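Putative glycosyl hydrolase (Bacteroides thetaiotaomicron VPI-5482, PDB 3K11) is a putative glycosyl hydrolase of family 88 that probably acts as a hydrolase, its substrate unknown. Local coordinates at residues 291-294 with 295-298; 271-274 with 275-279; 32-35 with 36-40. One frame throughout, in Å; residues are numbered along the deposited sequence.

Contact 1. Residues 291-294 with 295-298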
loop_
_atom_site.group_PDB
_atom_site.type_symbol
_atom_site.label_atom_id
_atom_site.label_comp_id
_atom_site.label_asym_id
_atom_site.label_seq_id
_atom_site.Cartn_x
_atom_site.Cartn_y
_atom_site.Cartn_z
ATOM N N LYS A 291 1.741 -25.437 16.552
ATOM C CA LYS A 291 1.209 -25.050 15.250
ATOM C C LYS A 291 0.153 -23.969 15.369
ATOM O O LYS A 291 0.055 -23.080 14.516
ATOM C CB LYS A 291 0.607 -26.264 14.540
ATOM C CG LYS A 291 1.645 -27.180 13.937
ATOM C CD LYS A 291 1.010 -28.202 13.030
ATOM C CE LYS A 291 2.070 -29.087 12.419
ATOM N NZ LYS A 291 1.392 -30.177 11.635
ATOM N N VAL A 292 -0.667 -24.077 16.404
ATOM C CA VAL A 292 -1.685 -23.065 16.664
ATOM C C VAL A 292 -1.028 -21.767 17.099
ATOM O O VAL A 292 -1.389 -20.677 16.620
ATOM C CB VAL A 292 -2.671 -23.518 17.757
ATOM C CG1 VAL A 292 -3.662 -22.406 18.135
ATOM C CG2 VAL A 292 -3.439 -24.739 17.291
HETATM N N MSE A 293 -0.047 -21.877 17.978
HETATM C CA MSE A 293 0.669 -20.682 18.435
HETATM C C MSE A 293 1.428 -19.980 17.323
HETATM O O MSE A 293 1.472 -18.745 17.232
HETATM C CB MSE A 293 1.590 -21.044 19.603
HETATM C CG MSE A 293 2.356 -19.884 20.174
HETATM SE SE MSE A 293 1.289 -18.464 20.978
HETATM C CE MSE A 293 0.811 -19.340 22.548
ATOM N N ASP A 294 2.083 -20.746 16.484
ATOM C CA ASP A 294 2.731 -20.195 15.299
ATOM C C ASP A 294 1.759 -19.430 14.382
ATOM O O ASP A 294 2.099 -18.354 13.900
ATOM C CB ASP A 294 3.401 -21.305 14.493
ATOM C CG ASP A 294 4.666 -21.853 15.162
ATOM O OD1 ASP A 294 5.149 -21.282 16.173
ATOM O OD2 ASP A 294 5.152 -22.888 14.670
ATOM N N TYR A 295 0.581 -19.993 14.134
ATOM C CA TYR A 295 -0.445 -19.295 13.370
ATOM C C TYR A 295 -0.863 -18.022 14.045
ATOM O O TYR A 295 -0.999 -16.970 13.395
ATOM C CB TYR A 295 -1.696 -20.153 13.146
ATOM C CG TYR A 295 -1.661 -20.945 11.871
ATOM C CD1 TYR A 295 -1.633 -20.314 10.647
ATOM C CD2 TYR A 295 -1.704 -22.348 11.898
ATOM C CE1 TYR A 295 -1.606 -21.025 9.475
ATOM C CE2 TYR A 295 -1.716 -23.061 10.703
ATOM C CZ TYR A 295 -1.647 -22.379 9.506
ATOM O OH TYR A 295 -1.658 -23.096 8.338
ATOM N N PHE A 296 -1.071 -18.086 15.358
ATOM C CA PHE A 296 -1.451 -16.877 16.132
ATOM C C PHE A 296 -0.399 -15.797 16.052
ATOM O O PHE A 296 -0.671 -14.654 15.676
ATOM C CB PHE A 296 -1.622 -17.225 17.607
ATOM C CG PHE A 296 -1.998 -16.022 18.463
ATOM C CD1 PHE A 296 -3.185 -15.326 18.228
ATOM C CD2 PHE A 296 -1.122 -15.567 19.442
ATOM C CE1 PHE A 296 -3.492 -14.176 18.960
ATOM C CE2 PHE A 296 -1.416 -14.423 20.204
ATOM C CZ PHE A 296 -2.609 -13.742 19.970
ATOM N N ARG A 297 0.834 -16.170 16.342
ATOM C CA ARG A 297 1.914 -15.209 16.252
ATOM C C ARG A 297 2.121 -14.587 14.865
ATOM O O ARG A 297 2.409 -13.384 14.765
ATOM C CB ARG A 297 3.187 -15.819 16.795
ATOM C CG ARG A 297 3.178 -15.921 18.312
ATOM C CD ARG A 297 4.448 -16.536 18.774
ATOM N NE ARG A 297 4.432 -16.497 20.241
ATOM C CZ ARG A 297 4.941 -17.432 21.033
ATOM N NH1 ARG A 297 5.579 -18.496 20.522
ATOM N NH2 ARG A 297 4.805 -17.312 22.355
ATOM N N ALA A 298 1.994 -15.371 13.795
ATOM C CA ALA A 298 2.117 -14.855 12.439
ATOM C C ALA A 298 0.981 -13.876 12.129
ATOM O O ALA A 298 1.199 -12.854 11.484
ATOM C CB ALA A 298 2.127 -15.984 11.399
HETATM O O HOH W 1 6.022 -19.356 17.729
#
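Residues 291-294 and 295-298 are successive turns of one alpha helix, joined by four i to i+4 backbone bonds, of which Arg297 N to Met293 O is the shortest at 2.8 Å and nearly straight at 175°. Met293, a selenomethionine, carries most of the side-chain contact. Its CG is anti to the backbone N (chi1 -179°), and the chain then bends twice. CG comes over one face of the Arg297 guanidinium, toward the rim, 3.5 Å from NH1. The selenium lies over the same face, 3.8 Å from CZ. It also approaches Phe296, 4.1 Å from CD2, an oblique Met-aromatic contact. The Arg297 chain is extended from CG to NE and crosses Met293 at a slant. Its NH1 donates to a water at 3.0 Å, which lies at the edge of the guanidinium, in its plane. That water donates to Asp294 OD1 at 2.6 Å. The carboxylate and the guanidinium are therefore linked through water and do not touch. NH2 bonds to the carbonyl of Trp344, its strongest polar partner. An alanine in place of Arg297 is likely to leave the Trp344 carbonyl without this donor, the Asp294-bound water without its second partner, and Met293 without the flat group it packs against. Further round the helix, Tyr295 CD2 sits 3.2 Å from Lys291 O. The Tyr295 ring packs on helix 222-240 and meets Phe241 edge to face. Phe296 turns to helix 265-281. A helix packed on its neighbours in this way is consistent with the six-hairpin alpha/alpha barrel of the family 88 clan.

Contact 2. Residues 271-274 with 275-279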
loop_
_atom_site.group_PDB
_atom_site.type_symbol
_atom_site.label_atom_id
_atom_site.label_comp_id
_atom_site.label_asym_id
_atom_site.label_seq_id
_atom_site.Cartn_x
_atom_site.Cartn_y
_atom_site.Cartn_z
ATOM N N ALA A 271 -10.852 -14.464 13.667
ATOM C CA ALA A 271 -9.801 -15.487 13.561
ATOM C C ALA A 271 -8.767 -15.285 14.674
ATOM O O ALA A 271 -8.251 -16.248 15.251
ATOM C CB ALA A 271 -9.086 -15.390 12.201
ATOM N N LEU A 272 -8.442 -14.032 14.966
ATOM C CA LEU A 272 -7.479 -13.718 16.050
ATOM C C LEU A 272 -8.064 -14.098 17.399
ATOM O O LEU A 272 -7.381 -14.678 18.262
ATOM C CB LEU A 272 -7.111 -12.219 15.996
ATOM C CG LEU A 272 -5.781 -11.812 16.693
ATOM C CD1 LEU A 272 -4.526 -12.491 16.060
ATOM C CD2 LEU A 272 -5.648 -10.286 16.715
ATOM N N LEU A 273 -9.357 -13.802 17.555
ATOM C CA LEU A 273 -10.096 -14.116 18.790
ATOM C C LEU A 273 -10.251 -15.607 18.964
ATOM O O LEU A 273 -10.176 -16.113 20.095
ATOM C CB LEU A 273 -11.446 -13.361 18.803
ATOM C CG LEU A 273 -12.354 -13.441 20.023
ATOM C CD1 LEU A 273 -11.657 -13.252 21.316
ATOM C CD2 LEU A 273 -13.503 -12.430 19.879
ATOM N N THR A 274 -10.479 -16.327 17.874
ATOM C CA THR A 274 -10.534 -17.798 17.940
ATOM C C THR A 274 -9.245 -18.389 18.480
ATOM O O THR A 274 -9.248 -19.268 19.351
ATOM C CB THR A 274 -10.782 -18.392 16.546
ATOM O OG1 THR A 274 -12.044 -17.919 16.085
ATOM C CG2 THR A 274 -10.839 -19.915 16.597
ATOM N N ALA A 275 -8.114 -17.911 17.971
ATOM C CA ALA A 275 -6.816 -18.363 18.488
ATOM C C ALA A 275 -6.703 -18.095 19.985
ATOM O O ALA A 275 -6.243 -18.947 20.731
ATOM C CB ALA A 275 -5.696 -17.690 17.708
ATOM N N CYS A 276 -7.120 -16.906 20.455
ATOM C CA CYS A 276 -7.126 -16.618 21.894
ATOM C C CYS A 276 -8.042 -17.548 22.666
ATOM O O CYS A 276 -7.636 -18.063 23.690
ATOM C CB CYS A 276 -7.548 -15.162 22.161
ATOM S SG CYS A 276 -6.345 -13.927 21.587
ATOM N N GLU A 277 -9.269 -17.771 22.184
ATOM C CA GLU A 277 -10.178 -18.663 22.882
ATOM C C GLU A 277 -9.652 -20.095 22.986
ATOM O O GLU A 277 -9.813 -20.771 24.022
ATOM C CB GLU A 277 -11.524 -18.658 22.201
ATOM C CG GLU A 277 -12.305 -17.331 22.302
ATOM C CD GLU A 277 -12.923 -17.106 23.644
ATOM O OE1 GLU A 277 -12.251 -16.518 24.502
ATOM O OE2 GLU A 277 -14.120 -17.421 23.802
ATOM N N LEU A 278 -9.042 -20.570 21.907
ATOM C CA LEU A 278 -8.462 -21.916 21.849
ATOM C C LEU A 278 -7.222 -22.026 22.712
ATOM O O LEU A 278 -7.083 -22.965 23.484
ATOM C CB LEU A 278 -8.165 -22.293 20.391
ATOM C CG LEU A 278 -7.588 -23.673 20.111
ATOM C CD1 LEU A 278 -8.454 -24.743 20.729
ATOM C CD2 LEU A 278 -7.395 -23.897 18.585
ATOM N N LEU A 279 -6.333 -21.041 22.612
ATOM C CA LEU A 279 -5.143 -21.035 23.447
ATOM C C LEU A 279 -5.427 -20.854 24.966
ATOM O O LEU A 279 -4.628 -21.274 25.833
ATOM C CB LEU A 279 -4.111 -20.048 22.897
ATOM C CG LEU A 279 -3.450 -20.424 21.593
ATOM C CD1 LEU A 279 -2.783 -19.213 21.028
ATOM C CD2 LEU A 279 -2.474 -21.619 21.733
#
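Glu277 N donates to Leu273 O at 2.8 Å, with an N-H...O angle of 164°. Two carbons also rest near this oxygen: Glu277 CG lies 3.3 Å from it and Cys276 CB 3.5 Å. Glu277 CG also comes within 4.2 Å of Leu273 CD1, a loose approach. The Glu277 chain bends at its second torsion (chi2 -76°), while Thr274, also polar and buried, has its OG1 beside the backbone N (chi1 -62°). Outside these segments, Glu277 OE2 forms a salt bridge with Lys156, which gives this buried acid a partner of opposite charge, and the Thr274 hydroxyl bonds back to Trp270 O, one turn earlier in the helix. The carbonyl of Thr274 takes the N-H of Leu278, with O and N 2.9 Å apart, and Leu278 CB closes on that oxygen at 3.4 Å. Leu272 O accepts from Cys276 N at 3.1 Å, and Ala275 CB lies 3.5 Å from this oxygen. The regular i to i+4 bonding satisfies the backbone while most of the side chains turn outward to other helices. Thr274 and Leu273 meet helix 202-217; Leu272, Leu273 and Cys276 face helix 326-342; and Leu278 packs on helix 222-240 through Ala229 and Phe233. With helix 289-304 against Ala271, Leu272 and Ala275, residues 271-279 are enclosed by helices on several sides, in the interior of the helical domain.

Contact 3. Residues 32-35 with 36-40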
loop_
_atom_site.group_PDB
_atom_site.type_symbol
_atom_site.label_atom_id
_atom_site.label_comp_id
_atom_site.label_asym_id
_atom_site.label_seq_id
_atom_site.Cartn_x
_atom_site.Cartn_y
_atom_site.Cartn_z
ATOM N N VAL A 32 -10.587 3.793 31.623
ATOM C CA VAL A 32 -11.099 2.693 30.818
ATOM C C VAL A 32 -12.377 2.183 31.466
ATOM O O VAL A 32 -13.387 1.975 30.792
ATOM C CB VAL A 32 -10.085 1.523 30.653
ATOM C CG1 VAL A 32 -10.737 0.389 29.829
ATOM C CG2 VAL A 32 -8.781 2.002 29.975
ATOM N N LYS A 33 -12.369 2.040 32.788
ATOM C CA LYS A 33 -13.569 1.520 33.454
ATOM C C LYS A 33 -14.768 2.465 33.296
ATOM O O LYS A 33 -15.911 2.019 33.127
ATOM C CB LYS A 33 -13.260 1.239 34.928
ATOM C CG LYS A 33 -14.399 0.727 35.785
ATOM C CD LYS A 33 -14.861 -0.644 35.427
ATOM C CE LYS A 33 -15.566 -1.325 36.596
ATOM N NZ LYS A 33 -16.792 -0.606 36.983
ATOM N N LYS A 34 -14.523 3.771 33.370
ATOM C CA LYS A 34 -15.584 4.752 33.168
ATOM C C LYS A 34 -16.248 4.579 31.797
ATOM O O LYS A 34 -17.478 4.640 31.655
ATOM C CB LYS A 34 -14.994 6.158 33.295
ATOM C CG LYS A 34 -15.982 7.290 33.041
ATOM C CD LYS A 34 -15.292 8.671 33.143
ATOM C CE LYS A 34 -16.294 9.829 32.880
ATOM N NZ LYS A 34 -16.892 9.764 31.490
ATOM N N ASP A 35 -15.426 4.301 30.794
ATOM C CA ASP A 35 -15.924 4.147 29.442
ATOM C C ASP A 35 -16.688 2.849 29.228
ATOM O O ASP A 35 -17.789 2.857 28.672
ATOM C CB ASP A 35 -14.781 4.341 28.455
ATOM C CG ASP A 35 -14.358 5.818 28.335
ATOM O OD1 ASP A 35 -15.119 6.734 28.719
ATOM O OD2 ASP A 35 -13.246 6.088 27.861
ATOM N N ILE A 36 -16.160 1.731 29.707
ATOM C CA ILE A 36 -16.937 0.478 29.584
ATOM C C ILE A 36 -18.197 0.533 30.442
ATOM O O ILE A 36 -19.192 -0.047 30.085
ATOM C CB ILE A 36 -16.098 -0.832 29.760
ATOM C CG1 ILE A 36 -15.470 -0.950 31.160
ATOM C CG2 ILE A 36 -15.068 -0.935 28.655
ATOM C CD1 ILE A 36 -14.902 -2.359 31.516
ATOM N N ASP A 37 -18.162 1.239 31.564
ATOM C CA ASP A 37 -19.378 1.411 32.396
ATOM C C ASP A 37 -20.463 2.183 31.634
ATOM O O ASP A 37 -21.642 1.880 31.763
ATOM C CB ASP A 37 -19.036 2.139 33.684
ATOM C CG ASP A 37 -18.476 1.223 34.787
ATOM O OD1 ASP A 37 -18.603 -0.013 34.706
ATOM O OD2 ASP A 37 -17.922 1.816 35.763
ATOM N N ARG A 38 -20.065 3.146 30.800
ATOM C CA ARG A 38 -21.021 3.901 29.969
ATOM C C ARG A 38 -21.670 3.001 28.920
ATOM O O ARG A 38 -22.890 3.049 28.704
ATOM C CB ARG A 38 -20.365 5.132 29.347
ATOM C CG ARG A 38 -21.359 6.048 28.666
ATOM C CD ARG A 38 -20.804 7.444 28.400
ATOM N NE ARG A 38 -19.797 7.468 27.342
ATOM C CZ ARG A 38 -18.481 7.439 27.543
ATOM N NH1 ARG A 38 -17.951 7.360 28.763
ATOM N NH2 ARG A 38 -17.671 7.459 26.498
ATOM N N VAL A 39 -20.864 2.151 28.290
ATOM C CA VAL A 39 -21.393 1.186 27.328
ATOM C C VAL A 39 -22.304 0.190 28.059
ATOM O O VAL A 39 -23.406 -0.120 27.598
ATOM C CB VAL A 39 -20.266 0.416 26.599
ATOM C CG1 VAL A 39 -20.874 -0.669 25.744
ATOM C CG2 VAL A 39 -19.360 1.382 25.768
ATOM N N PHE A 40 -21.849 -0.307 29.206
ATOM C CA PHE A 40 -22.616 -1.286 29.959
ATOM C C PHE A 40 -23.977 -0.719 30.373
ATOM O O PHE A 40 -25.007 -1.390 30.248
ATOM C CB PHE A 40 -21.829 -1.723 31.199
ATOM C CG PHE A 40 -22.578 -2.689 32.069
ATOM C CD1 PHE A 40 -22.901 -3.934 31.594
ATOM C CD2 PHE A 40 -23.003 -2.327 33.347
ATOM C CE1 PHE A 40 -23.618 -4.834 32.356
ATOM C CE2 PHE A 40 -23.722 -3.213 34.115
ATOM C CZ PHE A 40 -24.013 -4.488 33.624
HETATM O O HOH W 2 -18.951 8.178 31.398
#
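Arg38 presents the edge of its guanidinium to Asp35, whose OD1 lies close to the guanidinium plane. NH1 donates to OD1 at 2.9 Å, with an angle of 160° at the hydrogen. NH2 reaches the same oxygen only weakly, at 3.5 Å. The two side chains run side by side and point the same way, but the carboxylate and guanidinium planes stand 90° apart. OD1 is met on its anti side, somewhat out of the carboxylate plane, so this is not a two-oxygen, two-nitrogen pairing. The bend of Arg38 at its third torsion (chi3 71°) turns the group back toward Asp35. Arg38 NE and NH2 also bond to the carbonyls of Asn366 and Ile365, which fix the guanidinium against a neighbouring loop. This is an i to i+3 salt bridge on helix 29-45, and a second bridge with i to i+4 spacing joins Lys33 to Asp37. There, NZ bonds to OD2 at 2.9 Å on its syn side and more weakly to OD1 at 3.0 Å. Lys33 sets off away from residues 36-40, then bends at chi2 and chi4 to bring NZ to Asp37. Both ends have further partners: Asp100 for Lys33, and Arg102 and Tyr103 for Asp37, so the pair is part of a wider polar and charged cluster. Lys34 NZ comes within 3.8 Å of Arg38 NH1, a like-charged approach. A water accepts from both, 2.6 Å from Lys34 NZ and 2.9 Å from Arg38 NH1. Toward the interior, Ile36 packs on Trp358 and Tyr103.

In the fold
Contacts 1 and 2 are neighbours, on helices 289-304 and 265-281, which follow each other in the chain. Their centres are 10 Å apart. Phe296 CD1 touches Ala275 CB at 3.5 Å, and Val292 CG1 touches Leu279 CD2 at 3.9 Å. Contact 2 lies deeper, about 10 Å from the centre of the chain, against about 19 Å for contact 1. Contact 3 is remote from both: its centre is about 32 Å from that of contact 1, on the opposite side of the chain's centre, and about 24 Å from that of contact 2. None of the three contacts can be placed at an active site. Arg297 and Lys33 each lie near a bound 1,2-ethanediol, probably from the crystallisation liquor.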